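Local coordinates for protein beta-cardiotoxin OH-27 (Ophiophagus hannah, PDB 3PLC) that probably acts on the heart as a cardiotoxin of king cobra venom, with an all-beta three-finger fold, at residues P45-S48 / E52-C55; C3-T6 / Y12-C15. All blocks are in the same frame, centred on the assembly; numbering follows the deposited sequence.

Contact 1 (P45-S48 / E52-C55)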
loop_
_atom_site.group_PDB
_atom_site.type_symbol
_atom_site.label_atom_id
_atom_site.label_comp_id
_atom_site.label_asym_id
_atom_site.label_seq_id
_atom_site.Cartn_x
_atom_site.Cartn_y
_atom_site.Cartn_z
ATOM N N PRO A 45 -2.361 6.778 5.955
ATOM C CA PRO A 45 -1.762 7.159 7.237
ATOM C C PRO A 45 -0.769 8.304 7.093
ATOM O O PRO A 45 -0.058 8.393 6.100
ATOM C CB PRO A 45 -1.052 5.882 7.685
ATOM C CG PRO A 45 -1.768 4.780 6.939
ATOM C CD PRO A 45 -2.054 5.383 5.604
ATOM N N LYS A 46 -0.750 9.187 8.081
ATOM C CA LYS A 46 0.164 10.322 8.101
ATOM C C LYS A 46 1.613 9.832 8.061
ATOM O O LYS A 46 1.964 8.855 8.719
ATOM C CB LYS A 46 -0.097 11.160 9.364
ATOM C CG LYS A 46 0.567 12.539 9.389
ATOM C CD LYS A 46 -0.262 13.578 10.169
ATOM C CE LYS A 46 -1.293 14.292 9.272
ATOM N NZ LYS A 46 -2.414 13.414 8.802
ATOM N N SER A 47 2.442 10.500 7.267
ATOM C CA SER A 47 3.888 10.267 7.273
ATOM C C SER A 47 4.503 10.769 8.583
ATOM O O SER A 47 3.897 11.579 9.293
ATOM C CB SER A 47 4.538 10.964 6.080
ATOM O OG SER A 47 3.852 10.629 4.888
ATOM N N SER A 48 5.706 10.292 8.896
ATOM C CA SER A 48 6.348 10.638 10.156
ATOM C C SER A 48 7.860 10.831 10.020
ATOM O O SER A 48 8.430 10.692 8.931
ATOM C CB SER A 48 6.034 9.576 11.219
ATOM O OG SER A 48 7.026 8.532 11.219
ATOM N N GLU A 52 8.027 6.761 6.080
ATOM C CA GLU A 52 7.446 7.456 4.932
ATOM C C GLU A 52 6.301 6.691 4.294
ATOM O O GLU A 52 6.438 5.506 3.980
ATOM C CB GLU A 52 8.491 7.749 3.873
ATOM C CG GLU A 52 7.983 8.650 2.761
ATOM C CD GLU A 52 9.001 8.820 1.663
ATOM O OE1 GLU A 52 9.171 7.868 0.863
ATOM O OE2 GLU A 52 9.633 9.904 1.608
ATOM N N VAL A 53 5.195 7.399 4.075
ATOM C CA VAL A 53 3.978 6.818 3.499
ATOM C C VAL A 53 3.736 7.298 2.073
ATOM O O VAL A 53 3.514 8.490 1.856
ATOM C CB VAL A 53 2.727 7.167 4.351
ATOM C CG1 VAL A 53 1.505 6.421 3.829
ATOM C CG2 VAL A 53 2.944 6.840 5.831
ATOM N N LEU A 54 3.792 6.380 1.109
ATOM C CA LEU A 54 3.251 6.630 -0.224
ATOM C C LEU A 54 1.883 5.979 -0.346
ATOM O O LEU A 54 1.721 4.809 0.020
ATOM C CB LEU A 54 4.199 6.125 -1.324
ATOM C CG LEU A 54 3.784 6.307 -2.811
ATOM C CD1 LEU A 54 4.887 6.964 -3.653
ATOM C CD2 LEU A 54 3.360 4.971 -3.449
ATOM N N CYS A 55 0.898 6.743 -0.823
ATOM C CA CYS A 55 -0.484 6.255 -0.978
ATOM C C CYS A 55 -0.964 6.653 -2.332
ATOM O O CYS A 55 -0.791 7.808 -2.737
ATOM C CB CYS A 55 -1.468 6.845 0.048
ATOM S SG CYS A 55 -0.901 6.819 1.697
#

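Contact 2 (C3-T6 / Y12-C15)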
loop_
_atom_site.group_PDB
_atom_site.type_symbol
_atom_site.label_atom_id
_atom_site.label_comp_id
_atom_site.label_asym_id
_atom_site.label_seq_id
_atom_site.Cartn_x
_atom_site.Cartn_y
_atom_site.Cartn_z
ATOM N N CYS A 3 -3.389 -4.654 -4.825
ATOM C CA CYS A 3 -2.219 -3.903 -4.348
ATOM C C CYS A 3 -1.009 -4.784 -4.206
ATOM O O CYS A 3 -1.169 -5.957 -3.882
ATOM C CB CYS A 3 -2.460 -3.276 -2.973
ATOM S SG CYS A 3 -3.722 -2.008 -2.869
ATOM N N LEU A 4 0.191 -4.217 -4.413
ATOM C CA LEU A 4 1.436 -4.944 -4.096
ATOM C C LEU A 4 1.495 -5.203 -2.575
ATOM O O LEU A 4 1.099 -4.351 -1.754
ATOM C CB LEU A 4 2.710 -4.239 -4.629
ATOM C CG LEU A 4 2.898 -4.150 -6.177
ATOM C CD1 LEU A 4 4.332 -3.808 -6.509
ATOM C CD2 LEU A 4 2.584 -5.425 -6.867
ATOM N N ASN A 5 2.042 -6.362 -2.230
ATOM C CA ASN A 5 1.747 -7.051 -1.004
ATOM C C ASN A 5 2.961 -7.360 -0.128
ATOM O O ASN A 5 2.811 -7.696 1.057
ATOM C CB ASN A 5 1.128 -8.406 -1.380
ATOM C CG ASN A 5 0.328 -8.949 -0.266
ATOM O OD1 ASN A 5 0.223 -8.282 0.757
ATOM N ND2 ASN A 5 -0.250 -10.121 -0.417
ATOM N N THR A 6 4.140 -7.292 -0.739
ATOM C CA THR A 6 5.352 -7.859 -0.179
ATOM C C THR A 6 6.490 -6.910 -0.511
ATOM O O THR A 6 6.299 -5.968 -1.295
ATOM C CB THR A 6 5.688 -9.268 -0.817
ATOM O OG1 THR A 6 6.145 -9.099 -2.161
ATOM C CG2 THR A 6 4.516 -10.191 -0.809
ATOM N N TYR A 12 0.900 -9.595 -5.292
ATOM C CA TYR A 12 -0.240 -8.776 -4.877
ATOM C C TYR A 12 -1.322 -9.592 -4.175
ATOM O O TYR A 12 -1.306 -10.817 -4.233
ATOM C CB TYR A 12 -0.832 -8.052 -6.093
ATOM C CG TYR A 12 -1.538 -8.975 -7.058
ATOM C CD1 TYR A 12 -2.870 -9.344 -6.850
ATOM C CD2 TYR A 12 -0.874 -9.489 -8.186
ATOM C CE1 TYR A 12 -3.520 -10.197 -7.715
ATOM C CE2 TYR A 12 -1.525 -10.360 -9.065
ATOM C CZ TYR A 12 -2.843 -10.705 -8.818
ATOM O OH TYR A 12 -3.506 -11.546 -9.672
ATOM N N THR A 13 -2.249 -8.904 -3.505
ATOM C CA THR A 13 -3.536 -9.491 -3.114
ATOM C C THR A 13 -4.629 -8.572 -3.620
ATOM O O THR A 13 -4.375 -7.386 -3.954
ATOM C CB THR A 13 -3.780 -9.579 -1.572
ATOM O OG1 THR A 13 -2.734 -8.911 -0.862
ATOM C CG2 THR A 13 -3.909 -11.035 -1.077
ATOM N N THR A 14 -5.839 -9.130 -3.675
ATOM C CA THR A 14 -7.055 -8.336 -3.770
ATOM C C THR A 14 -7.444 -7.912 -2.354
ATOM O O THR A 14 -7.328 -8.687 -1.396
ATOM C CB THR A 14 -8.182 -9.114 -4.436
ATOM O OG1 THR A 14 -7.625 -9.991 -5.421
ATOM C CG2 THR A 14 -9.144 -8.163 -5.102
ATOM N N CYS A 15 -7.881 -6.666 -2.232
ATOM C CA CYS A 15 -8.164 -6.068 -0.936
ATOM C C CYS A 15 -9.550 -6.442 -0.417
ATOM O O CYS A 15 -10.439 -6.767 -1.211
ATOM C CB CYS A 15 -8.070 -4.555 -1.054
ATOM S SG CYS A 15 -6.629 -4.013 -1.954
#

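Contact 1 (P45-S48 / E52-C55)
Val53 packs against the backbone carbonyls of Pro45 and Lys46, and with this the two limbs of the third finger of a three-finger toxin meet. Only the returning limb is a strand; 45-48 is irregular, and no backbone pairing between the two is found, so the contact rests on van der Waals packing. The dense part surrounds one isopropyl group. Its first torsion sets CG1 anti to the backbone N (chi1 -173°) and CG2 anti to the carbonyl carbon, which turns both methyls to the loop. Both lie 3.4 Å from Pro45 O, so this carbonyl oxygen rests on the fork of the branch. CG2 also reaches Lys46 O at 3.7 Å, although the Lys46 side chain itself leaves the contact on its exposed side. Ser47 closes the other flank, its OG 3.7 Å from Val53 CB; the same oxygen stands 3.6 Å from Val53 N, a long approach that makes no hydrogen bond. Elsewhere, Val53 touches Val23 and Met25, so its side chain lies between the loop and neighbouring strand 21-25 of the sheet.

Toward the fingertip the contact thins out and turns to solvent. The CB of Glu52 points away from the opposite limb, and Ser48 turns its OG to weak hydrogen bonds with Asp50 N and Val51 N in the connecting loop. Toward the base, covalent chemistry takes over: Cys55 is in disulfide linkage with Cys44, which directly precedes Pro45. There the proline ring crosses the valine side chain at about a right angle, Pro45 CD lying 4.1 Å from Val53 CG1 and 4.3 Å from Cys55 SG.

Contact 2 (C3-T6 / Y12-C15)
Cys3 and Thr13 form the hydrogen-bonded pair of the antiparallel hairpin that makes the first finger. Cys3 N gives a nearly straight bond to Thr13 O (3.0 Å, 165° at the hydrogen), while the return bond, Thr13 N to Cys3 O, is longer and more bent at 3.2 Å and 147°. One residue on, Leu4 faces Tyr12 as a non-hydrogen-bonded pair, and Cys3 O comes within 3.1 Å of Tyr12 CB.

Asn5 carries the contact beyond the strand. Its CB rests on the opposite backbone, 3.8 Å from Tyr12 CA. With CG anti to the backbone N (chi1 -158°), the amide is swung across Thr13 at a slant, where CG itself lies 3.1 Å from Thr13 OG1. OD1 stands farther from that hydroxyl than ND2, which approaches Thr13 OG1 to 2.8 Å, yet the angles are poor for either atom and the meeting is a polar contact without a hydrogen bond.

At the base of the hairpin Cys3 SG lies 3.6 Å from Cys15 SG. The two are not joined to each other: Cys3 is bonded to Cys22 and Cys15 to Cys40. The sulfur-sulfur contact thus brings two separate disulfides together, with Cys3 buried and Cys15 partly exposed, consistent with covalent links to strands 21-25 and 37-41 supplementing the two cross-strand hydrogen bonds of this short hairpin.

Contact 2 comes first along the chain and closes before contact 1 opens; their centres are 18 Å apart on opposite sides of the chain's centre, with nearest atoms about 9 Å apart. They share no sheet. The 3-6 and 12-15 segments make the two-stranded hairpin, whereas 52-55 runs on outer strand 53-56 of the three-stranded sheet, with 37-41 at its other edge. The connection is indirect, part disulfide and part backbone hydrogen bonding: the disulfides of contact 2 end on strands 21-25 and 37-41, and strand 53-56 pairs with 21-25. Two outer fingers are thereby fixed to a common centre, as in other three-finger toxins.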